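Local structure of 5' nucleotidase family protein (Staphylococcus aureus subsp. aureus, 4Q7F) at residues Glu353-Asp358 / Phe390-Val395; Arg406-Phe411 / Tyr442-Gly447; Pro117-Thr122 / Ser140-Asn145; Lys212-Gly217 / Glu254-Thr259. The protein belongs to the 5'-nucleotidase family, joining a calcineurin-like phosphoesterase domain that holds two metal ions to a C-terminal domain that helps enclose a bound ligand. All coordinates share one frame; numbering follows the deposited sequence. Where two conformers were deposited one is given.

Interaction 1: residues Glu353-Asp358 / Phe390-Val395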
# COMPACT_ATOMS: atom_id res chain seq x y z
N GLU A 353 23.84 -9.00 -10.44
CA GLU A 353 24.19 -9.30 -11.83
C GLU A 353 23.65 -8.30 -12.83
O GLU A 353 24.30 -7.99 -13.83
CB GLU A 353 23.71 -10.70 -12.20
CG GLU A 353 24.48 -11.78 -11.47
CD GLU A 353 25.95 -11.75 -11.80
OE1 GLU A 353 26.29 -11.81 -13.01
OE2 GLU A 353 26.78 -11.68 -10.87
N LYS A 354 22.45 -7.79 -12.58
CA LYS A 354 21.84 -6.82 -13.45
C LYS A 354 22.49 -5.45 -13.31
O LYS A 354 22.70 -4.76 -14.30
CB LYS A 354 20.35 -6.68 -13.12
CG LYS A 354 19.57 -5.71 -13.99
CD LYS A 354 19.51 -6.18 -15.44
CE LYS A 354 18.59 -5.28 -16.24
NZ LYS A 354 18.38 -5.77 -17.61
N SER A 355 22.84 -5.09 -12.08
CA SER A 355 23.32 -3.73 -11.76
C SER A 355 24.82 -3.50 -11.68
O SER A 355 25.28 -2.35 -11.82
CB SER A 355 22.72 -3.33 -10.41
OG SER A 355 23.36 -4.02 -9.34
N ASP A 356 25.56 -4.58 -11.43
CA ASP A 356 27.01 -4.54 -11.26
C ASP A 356 27.44 -3.71 -10.05
O ASP A 356 28.57 -3.25 -9.98
CB ASP A 356 27.72 -4.06 -12.54
CG ASP A 356 27.53 -5.02 -13.71
OD1 ASP A 356 27.08 -6.18 -13.50
OD2 ASP A 356 27.82 -4.62 -14.85
N ALA A 357 26.53 -3.52 -9.10
CA ALA A 357 26.85 -2.76 -7.87
C ALA A 357 27.66 -3.59 -6.91
O ALA A 357 27.73 -4.81 -7.04
CB ALA A 357 25.58 -2.30 -7.18
N ASP A 358 28.25 -2.93 -5.91
CA ASP A 358 29.00 -3.66 -4.89
C ASP A 358 28.04 -4.40 -3.97
O ASP A 358 28.35 -5.48 -3.47
CB ASP A 358 29.82 -2.72 -4.01
CG ASP A 358 30.78 -1.84 -4.79
OD1 ASP A 358 31.43 -2.34 -5.75
OD2 ASP A 358 30.90 -0.65 -4.43
N PHE A 390 14.67 -0.12 -10.37
CA PHE A 390 15.84 -0.08 -9.48
C PHE A 390 16.83 1.04 -9.75
O PHE A 390 16.89 1.60 -10.84
CB PHE A 390 16.51 -1.45 -9.51
CG PHE A 390 15.57 -2.56 -9.18
CD1 PHE A 390 14.78 -3.13 -10.18
CD2 PHE A 390 15.39 -2.96 -7.86
CE1 PHE A 390 13.87 -4.13 -9.86
CE2 PHE A 390 14.47 -3.96 -7.54
CZ PHE A 390 13.73 -4.54 -8.54
N LYS A 391 17.62 1.35 -8.74
CA LYS A 391 18.60 2.37 -8.87
C LYS A 391 19.88 1.97 -8.16
O LYS A 391 19.84 1.40 -7.05
CB LYS A 391 18.08 3.71 -8.34
CG LYS A 391 17.13 4.42 -9.31
CD LYS A 391 16.73 5.78 -8.78
CE LYS A 391 16.07 6.62 -9.86
NZ LYS A 391 14.85 5.95 -10.43
N VAL A 392 21.00 2.22 -8.82
CA VAL A 392 22.31 2.00 -8.19
C VAL A 392 22.72 3.35 -7.65
O VAL A 392 22.73 4.33 -8.37
CB VAL A 392 23.36 1.43 -9.13
CG1 VAL A 392 24.67 1.22 -8.35
CG2 VAL A 392 22.89 0.11 -9.68
N LEU A 393 23.00 3.39 -6.36
CA LEU A 393 23.35 4.61 -5.67
C LEU A 393 24.75 4.55 -5.12
O LEU A 393 25.17 3.52 -4.68
CB LEU A 393 22.41 4.80 -4.48
CG LEU A 393 20.93 4.87 -4.86
CD1 LEU A 393 20.11 5.14 -3.58
CD2 LEU A 393 20.70 5.93 -5.90
N ALA A 394 25.42 5.70 -5.12
CA ALA A 394 26.76 5.83 -4.58
C ALA A 394 26.61 6.32 -3.16
O ALA A 394 26.04 7.40 -2.92
CB ALA A 394 27.56 6.81 -5.41
N VAL A 395 27.10 5.50 -2.23
CA VAL A 395 27.01 5.79 -0.80
C VAL A 395 28.34 5.51 -0.09
O VAL A 395 29.10 4.61 -0.48
CB VAL A 395 25.89 4.96 -0.13
CG1 VAL A 395 24.50 5.30 -0.70
CG2 VAL A 395 26.13 3.46 -0.28

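Interaction 2: residues Arg406-Phe411 / Tyr442-Gly447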
# COMPACT_ATOMS: atom_id res chain seq x y z
N ARG A 406 19.10 0.49 9.93
CA ARG A 406 17.65 0.76 9.82
C ARG A 406 16.93 -0.59 9.74
O ARG A 406 16.02 -0.84 10.52
CB ARG A 406 17.33 1.65 8.66
CG ARG A 406 15.83 1.72 8.28
CD ARG A 406 14.90 2.07 9.43
NE ARG A 406 13.49 2.04 8.98
CZ ARG A 406 12.44 1.92 9.78
NH1 ARG A 406 12.59 1.82 11.11
NH2 ARG A 406 11.22 1.89 9.25
N SER A 407 17.38 -1.46 8.84
CA SER A 407 16.83 -2.80 8.71
C SER A 407 16.93 -3.55 10.04
O SER A 407 15.99 -4.20 10.40
CB SER A 407 17.56 -3.60 7.62
OG SER A 407 17.50 -2.93 6.37
N ALA A 408 18.08 -3.48 10.74
CA ALA A 408 18.28 -4.17 12.02
C ALA A 408 17.28 -3.76 13.12
O ALA A 408 17.11 -4.49 14.12
CB ALA A 408 19.76 -4.02 12.52
N GLU A 409 16.63 -2.61 12.95
CA GLU A 409 15.59 -2.13 13.87
C GLU A 409 14.35 -3.03 13.83
O GLU A 409 13.51 -2.98 14.71
CB GLU A 409 15.14 -0.71 13.52
CG GLU A 409 16.21 0.34 13.71
CD GLU A 409 15.77 1.71 13.25
OE1 GLU A 409 14.53 1.91 13.04
OE2 GLU A 409 16.65 2.58 13.09
N TYR A 410 14.25 -3.83 12.77
CA TYR A 410 13.17 -4.80 12.58
C TYR A 410 13.13 -5.84 13.68
O TYR A 410 12.09 -6.39 13.94
CB TYR A 410 13.39 -5.54 11.25
CG TYR A 410 12.39 -6.61 10.94
CD1 TYR A 410 11.09 -6.28 10.57
CD2 TYR A 410 12.73 -7.95 10.98
CE1 TYR A 410 10.17 -7.24 10.26
CE2 TYR A 410 11.81 -8.92 10.68
CZ TYR A 410 10.53 -8.56 10.32
OH TYR A 410 9.62 -9.54 10.01
N PHE A 411 14.26 -6.11 14.32
CA PHE A 411 14.33 -7.12 15.34
C PHE A 411 14.28 -6.57 16.76
O PHE A 411 14.60 -5.40 17.02
CB PHE A 411 15.63 -7.94 15.22
CG PHE A 411 15.78 -8.66 13.91
CD1 PHE A 411 15.07 -9.82 13.65
CD2 PHE A 411 16.66 -8.20 12.95
CE1 PHE A 411 15.22 -10.48 12.44
CE2 PHE A 411 16.81 -8.85 11.75
CZ PHE A 411 16.09 -9.99 11.49
N TYR A 442 27.66 -9.30 7.29
CA TYR A 442 27.47 -8.55 8.54
C TYR A 442 26.83 -9.37 9.64
O TYR A 442 26.26 -10.43 9.41
CB TYR A 442 26.61 -7.30 8.26
CG TYR A 442 25.29 -7.60 7.56
CD1 TYR A 442 25.25 -7.81 6.18
CD2 TYR A 442 24.08 -7.65 8.26
CE1 TYR A 442 24.05 -8.10 5.52
CE2 TYR A 442 22.88 -7.93 7.60
CZ TYR A 442 22.87 -8.15 6.23
OH TYR A 442 21.67 -8.42 5.58
N THR A 443 26.94 -8.84 10.85
CA THR A 443 26.43 -9.45 12.03
C THR A 443 25.54 -8.42 12.69
O THR A 443 25.95 -7.26 12.87
CB THR A 443 27.56 -9.79 13.02
OG1 THR A 443 28.48 -10.72 12.43
CG2 THR A 443 26.98 -10.39 14.30
N ILE A 444 24.31 -8.81 13.01
CA ILE A 444 23.39 -7.94 13.72
C ILE A 444 23.27 -8.44 15.15
O ILE A 444 22.99 -9.61 15.37
CB ILE A 444 21.98 -7.93 13.07
CG1 ILE A 444 22.03 -7.25 11.69
CG2 ILE A 444 21.03 -7.18 13.97
CD1 ILE A 444 20.71 -7.32 10.90
N HIS A 445 23.51 -7.56 16.12
CA HIS A 445 23.40 -7.87 17.55
C HIS A 445 22.15 -7.17 18.08
O HIS A 445 22.20 -6.01 18.45
CB HIS A 445 24.64 -7.37 18.31
CG HIS A 445 25.87 -8.17 18.05
ND1 HIS A 445 26.13 -9.35 18.71
CD2 HIS A 445 26.90 -7.98 17.20
CE1 HIS A 445 27.27 -9.86 18.28
NE2 HIS A 445 27.76 -9.04 17.37
N VAL A 446 21.05 -7.91 18.14
CA VAL A 446 19.73 -7.34 18.50
C VAL A 446 19.68 -6.81 19.95
O VAL A 446 18.97 -5.88 20.22
CB VAL A 446 18.60 -8.35 18.21
CG1 VAL A 446 17.22 -7.71 18.39
CG2 VAL A 446 18.75 -8.89 16.79
N GLY A 447 20.48 -7.37 20.83
CA GLY A 447 20.50 -6.91 22.22
C GLY A 447 21.13 -5.52 22.41
O GLY A 447 21.04 -4.94 23.48

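Interaction 3: residues Pro117-Thr122 / Ser140-Asn145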
# COMPACT_ATOMS: atom_id res chain seq x y z
N PRO A 117 -0.33 9.82 -16.72
CA PRO A 117 -1.26 9.64 -17.83
C PRO A 117 -2.22 8.46 -17.63
O PRO A 117 -3.39 8.54 -18.00
CB PRO A 117 -0.35 9.40 -19.04
CG PRO A 117 0.94 10.01 -18.67
CD PRO A 117 1.07 9.84 -17.18
N TYR A 118 -1.71 7.36 -17.08
CA TYR A 118 -2.54 6.20 -16.80
C TYR A 118 -3.63 6.60 -15.79
O TYR A 118 -4.80 6.33 -16.01
CB TYR A 118 -1.68 5.07 -16.27
CG TYR A 118 -2.40 3.76 -16.07
CD1 TYR A 118 -2.62 2.89 -17.14
CD2 TYR A 118 -2.82 3.37 -14.82
CE1 TYR A 118 -3.26 1.68 -16.95
CE2 TYR A 118 -3.44 2.17 -14.61
CZ TYR A 118 -3.67 1.33 -15.67
OH TYR A 118 -4.31 0.14 -15.43
N LEU A 119 -3.25 7.34 -14.74
CA LEU A 119 -4.21 7.81 -13.74
C LEU A 119 -5.25 8.76 -14.34
O LEU A 119 -6.47 8.56 -14.17
CB LEU A 119 -3.50 8.49 -12.58
CG LEU A 119 -4.41 9.06 -11.49
CD1 LEU A 119 -5.34 7.98 -10.93
CD2 LEU A 119 -3.59 9.70 -10.38
N LYS A 120 -4.78 9.77 -15.07
CA LYS A 120 -5.69 10.74 -15.68
C LYS A 120 -6.70 10.05 -16.60
O LYS A 120 -7.90 10.37 -16.55
CB LYS A 120 -4.92 11.83 -16.45
CG LYS A 120 -4.11 12.79 -15.57
CD LYS A 120 -3.56 13.92 -16.41
CE LYS A 120 -2.79 14.94 -15.59
NZ LYS A 120 -2.16 15.99 -16.45
N ASP A 121 -6.22 9.14 -17.44
CA ASP A 121 -7.11 8.36 -18.33
C ASP A 121 -8.17 7.59 -17.51
O ASP A 121 -9.34 7.49 -17.90
CB ASP A 121 -6.29 7.38 -19.16
CG ASP A 121 -7.15 6.52 -20.04
OD1 ASP A 121 -7.78 7.06 -20.97
OD2 ASP A 121 -7.21 5.27 -19.81
N THR A 122 -7.73 7.01 -16.40
CA THR A 122 -8.61 6.28 -15.50
C THR A 122 -9.72 7.20 -14.96
O THR A 122 -10.94 6.89 -15.08
CB THR A 122 -7.79 5.62 -14.36
OG1 THR A 122 -6.95 4.61 -14.92
CG2 THR A 122 -8.67 4.99 -13.32
N SER A 140 -3.53 24.36 -9.89
CA SER A 140 -4.90 23.94 -9.56
C SER A 140 -4.87 22.47 -9.12
O SER A 140 -3.83 21.82 -9.20
CB SER A 140 -5.85 24.16 -10.74
OG SER A 140 -5.57 23.25 -11.79
N THR A 141 -6.00 21.98 -8.62
CA THR A 141 -6.08 20.60 -8.17
C THR A 141 -5.93 19.64 -9.35
O THR A 141 -6.38 19.93 -10.46
CB THR A 141 -7.39 20.31 -7.41
OG1 THR A 141 -8.52 20.68 -8.23
CG2 THR A 141 -7.44 21.10 -6.09
N LEU A 142 -5.25 18.53 -9.12
CA LEU A 142 -5.08 17.49 -10.13
C LEU A 142 -6.46 17.03 -10.58
O LEU A 142 -6.73 16.95 -11.77
CB LEU A 142 -4.28 16.32 -9.56
CG LEU A 142 -4.27 15.02 -10.36
CD1 LEU A 142 -3.73 15.20 -11.77
CD2 LEU A 142 -3.47 13.97 -9.60
N THR A 143 -7.33 16.75 -9.61
CA THR A 143 -8.72 16.34 -9.89
C THR A 143 -9.58 17.56 -10.17
O THR A 143 -9.23 18.68 -9.76
CB THR A 143 -9.37 15.55 -8.73
OG1 THR A 143 -9.27 16.27 -7.49
CG2 THR A 143 -8.69 14.21 -8.56
N ASP A 144 -10.68 17.36 -10.88
CA ASP A 144 -11.60 18.46 -11.18
C ASP A 144 -12.03 19.17 -9.90
O ASP A 144 -12.08 20.38 -9.85
CB ASP A 144 -12.84 17.96 -11.93
CG ASP A 144 -12.52 17.46 -13.33
OD1 ASP A 144 -11.44 17.76 -13.84
OD2 ASP A 144 -13.37 16.77 -13.93
N ASN A 145 -12.37 18.40 -8.87
CA ASN A 145 -12.82 18.99 -7.62
C ASN A 145 -12.26 18.28 -6.41
O ASN A 145 -11.80 17.15 -6.49
CB ASN A 145 -14.33 18.95 -7.53
CG ASN A 145 -15.00 19.98 -8.41
OD1 ASN A 145 -14.97 21.17 -8.13
ND2 ASN A 145 -15.65 19.52 -9.46

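Interaction 4: residues Lys212-Gly217 / Glu254-Thr259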
# COMPACT_ATOMS: atom_id res chain seq x y z
N LYS A 212 -1.48 8.67 15.92
CA LYS A 212 -1.59 8.51 17.38
C LYS A 212 -2.81 7.65 17.67
O LYS A 212 -3.74 7.59 16.86
CB LYS A 212 -1.75 9.86 18.07
CG LYS A 212 -0.50 10.71 18.06
CD LYS A 212 -0.77 12.08 18.64
CE LYS A 212 0.48 12.93 18.64
NZ LYS A 212 0.20 14.28 19.20
N ASP A 213 -2.79 6.97 18.82
CA ASP A 213 -3.90 6.12 19.25
C ASP A 213 -5.10 7.03 19.52
O ASP A 213 -4.97 8.00 20.25
CB ASP A 213 -3.51 5.36 20.52
CG ASP A 213 -4.66 4.57 21.10
OD1 ASP A 213 -5.21 3.70 20.41
OD2 ASP A 213 -5.00 4.81 22.27
N LEU A 214 -6.25 6.71 18.92
CA LEU A 214 -7.44 7.55 19.08
C LEU A 214 -7.88 7.77 20.53
O LEU A 214 -8.31 8.86 20.88
CB LEU A 214 -8.60 7.00 18.25
CG LEU A 214 -8.45 7.12 16.73
CD1 LEU A 214 -9.47 6.28 15.99
CD2 LEU A 214 -8.57 8.57 16.29
N GLU A 215 -7.78 6.76 21.38
CA GLU A 215 -8.21 6.88 22.77
C GLU A 215 -7.21 7.62 23.66
O GLU A 215 -7.59 8.54 24.39
CB GLU A 215 -8.52 5.48 23.34
CG GLU A 215 -9.07 5.44 24.77
CD GLU A 215 -8.01 5.55 25.85
OE1 GLU A 215 -6.87 5.08 25.63
OE2 GLU A 215 -8.33 6.05 26.95
N SER A 216 -5.94 7.24 23.60
CA SER A 216 -4.92 7.84 24.47
C SER A 216 -4.19 9.05 23.91
O SER A 216 -3.66 9.85 24.67
CB SER A 216 -3.87 6.78 24.84
OG SER A 216 -3.13 6.38 23.70
N GLY A 217 -4.13 9.17 22.59
CA GLY A 217 -3.38 10.26 21.96
C GLY A 217 -1.87 9.99 21.94
O GLY A 217 -1.09 10.86 21.59
N GLU A 254 -15.53 3.62 15.25
CA GLU A 254 -15.79 4.08 16.59
C GLU A 254 -16.11 5.56 16.54
O GLU A 254 -16.20 6.15 15.45
CB GLU A 254 -14.56 3.81 17.46
CG GLU A 254 -13.32 4.59 17.07
CD GLU A 254 -12.07 4.09 17.77
OE1 GLU A 254 -11.50 4.83 18.59
OE2 GLU A 254 -11.66 2.93 17.51
N ARG A 255 -16.26 6.17 17.71
CA ARG A 255 -16.60 7.57 17.81
C ARG A 255 -15.42 8.34 18.40
O ARG A 255 -14.76 7.85 19.31
CB ARG A 255 -17.82 7.73 18.73
CG ARG A 255 -18.92 6.70 18.50
CD ARG A 255 -19.63 6.86 17.16
NE ARG A 255 -20.74 7.81 17.26
CZ ARG A 255 -22.00 7.47 17.58
NH1 ARG A 255 -22.93 8.41 17.63
NH2 ARG A 255 -22.32 6.20 17.83
N PHE A 256 -15.14 9.53 17.86
CA PHE A 256 -14.11 10.42 18.42
C PHE A 256 -14.99 11.60 18.80
O PHE A 256 -15.41 12.37 17.93
CB PHE A 256 -13.03 10.84 17.43
CG PHE A 256 -11.95 11.71 18.05
CD1 PHE A 256 -12.14 13.07 18.24
CD2 PHE A 256 -10.74 11.15 18.45
CE1 PHE A 256 -11.16 13.86 18.81
CE2 PHE A 256 -9.75 11.94 19.02
CZ PHE A 256 -9.96 13.30 19.20
N LYS A 257 -15.28 11.73 20.09
CA LYS A 257 -16.21 12.74 20.56
C LYS A 257 -17.54 12.46 19.83
O LYS A 257 -18.07 11.35 19.98
CB LYS A 257 -15.66 14.16 20.39
CG LYS A 257 -14.44 14.41 21.28
CD LYS A 257 -13.90 15.82 21.18
CE LYS A 257 -12.71 15.97 22.12
NZ LYS A 257 -12.02 17.27 21.92
N GLN A 258 -18.06 13.37 19.01
CA GLN A 258 -19.33 13.09 18.28
C GLN A 258 -19.08 12.60 16.86
O GLN A 258 -20.02 12.20 16.15
CB GLN A 258 -20.21 14.33 18.24
CG GLN A 258 -20.66 14.77 19.63
CD GLN A 258 -21.56 13.75 20.29
OE1 GLN A 258 -22.63 13.41 19.77
NE2 GLN A 258 -21.14 13.26 21.44
N THR A 259 -17.82 12.61 16.44
CA THR A 259 -17.47 12.22 15.08
C THR A 259 -17.50 10.70 14.86
O THR A 259 -16.99 9.95 15.68
CB THR A 259 -16.05 12.74 14.74
OG1 THR A 259 -15.99 14.16 14.94
CG2 THR A 259 -15.70 12.41 13.29

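Interaction 1: residues Glu353-Asp358 / Phe390-Val395
The apolar part of this contact is carried by a single branched side chain, V392, which turns its two methyl groups toward S355 and A357. CG2 meets S355 CB at 3.5 Å, while the other branch, CG1, meets A357 CB at 3.8 Å. This division of labour follows from the first torsion of V392: CG1 lies anti to the backbone N (chi1 -179°) and CG2 lies beside that N, so one methyl serves the last turn of the helix and the other the residue that follows it. A357 is also where the two backbones come nearest, its CA lying 6.6 Å from V392 CA.

No hydrogen bond crosses between the segments; the serine hydroxyl spends its bonds within its own helix and turn. S355 OG accepts from A357 N at 3.2 Å, with an N-H...O angle of 159°, forming an ST turn. It also bonds to L351 O one helical turn back. The buried hydroxyl is thus satisfied locally, and S355 presents its CB to the valine. Between the two touching residues D356 leaves the helix with positive phi, and A357 after it again points toward the strand.

Helix 342-355 therefore ends over the mixed sheet of the C-terminal domain. There strand 390-396 runs between strands 469-475 and 493-497; C473 and I497 also touch S355, and T471 touches A357.

Interaction 2: residues Arg406-Phe411 / Tyr442-Gly447
In the C-terminal domain, the end of helix 397-408 and the type I turn from A408 to F411 that leads to strand 411-414 pack on strand 441-445 and the residue after it, with A408 and F411 meeting I444 and V446. The isoleucine receives the alanine in the angle between its branches: A408 CB lies 3.7 Å from I444 CG2 and 3.8 Å from I444 CD1. The same CD1 lies 4.3 Å from F411 CE2, approaching the ring obliquely. Two residues further on, V446 straddles the base of F411, its CG1 and CG2 each 3.6 Å from F411 CB, and the two side chains cross at about a right angle.

With CG anti to its own carbonyl carbon (chi1 -60°), F411 leaves its CB to V446 while the ring passes on toward I444 CD1. One face of that ring takes Y410 CD2 over its centre, 3.8 Å above the plane, and Y434 meets F411 edge-to-face. The turn is closed by the bond from F411 N to A408 O, and R453 NH1 bonds to the carbonyl oxygens of both A408 and F411.

On the far side of the turn, R406 NH1 forms a salt bridge with E409 OE1 at 2.7 Å; the oxygen lies in the guanidinium plane, whereas the nitrogen stands above the carboxylate plane. V525 of the adjoining strand 522-526 also touches F411, I444 and V446. The whole is apolar packing of a helix end and its following turn against one face of a beta sheet, as in layered alpha/beta domains.

Interaction 3: residues Pro117-Thr122 / Ser140-Asn145
L119 and K120 meet L142 across two backbones that keep their distance: even the nearest pair of CA atoms, those of K120 and T143, lies 8.6 Å apart, and no hydrogen bond links the segments. Residues 117-122 are regular alpha-helix, with D121 N bonded to P117 O and T122 N to Y118 O. Opposite them, the short strand 140-141 gives way to a bend in which L142 takes helical backbone angles before T143 becomes extended again.

The gap is bridged by side-chain length. L142 projects toward the helix with CG anti to the backbone N (chi1 167°), and its two methyls divide between neighbouring helical residues. CD1 touches the lysine chain near its end, 3.9 Å from K120 CE, while CD2 approaches L119 CD2 at 4.3 Å. K120 is extended beyond CG and runs obliquely past the leucine; its CE lends apolar surface, and NZ carries its charge on to a salt bridge with E137.

Threonine hydroxyls brace each backbone. T141 OG1 bonds to T143 O at 2.6 Å, almost in line with the carbonyl, and T143 OG1 bonds to N145 O at 2.9 Å from above the carbonyl plane. In the helix, T122 OG1 joins T122 N on Y118 O, the two donors arriving from opposite faces.

L142 also touches L116 and E137, so the contact joins helix 116-125 to the border of the small antiparallel sheet of strands 140-141, 135-137 and 179-181. This is plain packing of a helix against the loop that leaves edge strand 140-141, within the calcineurin-like domain.

Interaction 4: residues Lys212-Gly217 / Glu254-Thr259
L214 meets E254 from its first side-chain carbon onward: CB lies 3.6 Å from E254 OE1. Beyond CG the branches part. CD1 stays with the glutamate, again 3.6 Å from OE1 and lying alongside the carboxylate carbon CD, whereas CD2 turns to the aromatic neighbour and approaches F256 CD2 at 4.0 Å. The backbone of the same leucine joins in, L214 O standing 3.9 Å from F256 CE2 at an oblique angle to the ring. E254 reaches the leucine with CG set between its own N and carbonyl carbon (chi1 66°) and an extended chain beyond.

E254 and F256 lie on strand 251-256, an outermost strand of the six-stranded mixed sheet in the calcineurin-like fold. A type II' turn from F256 to T259 carries it into strand 259-264 as a tight beta hairpin. L233 of helix 229-236 touches both L214 and F256.

The loop bearing L214 is shaped by D213, whose OD2 accepts twice from S216: from N at 2.9 Å, above the carboxylate plane, in an Asx motif, and from OG at 2.8 Å, on the anti lone pair. The backbone bond from G217 N to D213 O closes the bend, with the glycine at positive phi.

The four contacts follow one another along the chain without nesting, and none touches another. Interactions 1 and 2 share the C-terminal domain and are joined directly by strand 390-396 running into helix 397-408; their centres are 23 Å apart, their nearest atoms about 10 Å. Interactions 3 and 4 belong to the metal-binding half, with centres 33 Å apart. The bound ligand draws on both halves: N109 and H110 precede helix 116-125 of interaction 3, H247 precedes the strand of interaction 4, and N388 precedes that of interaction 1. Interaction 3 is still remote from the metals, the L119 side chain lying about 12 Å from the magnesium ion.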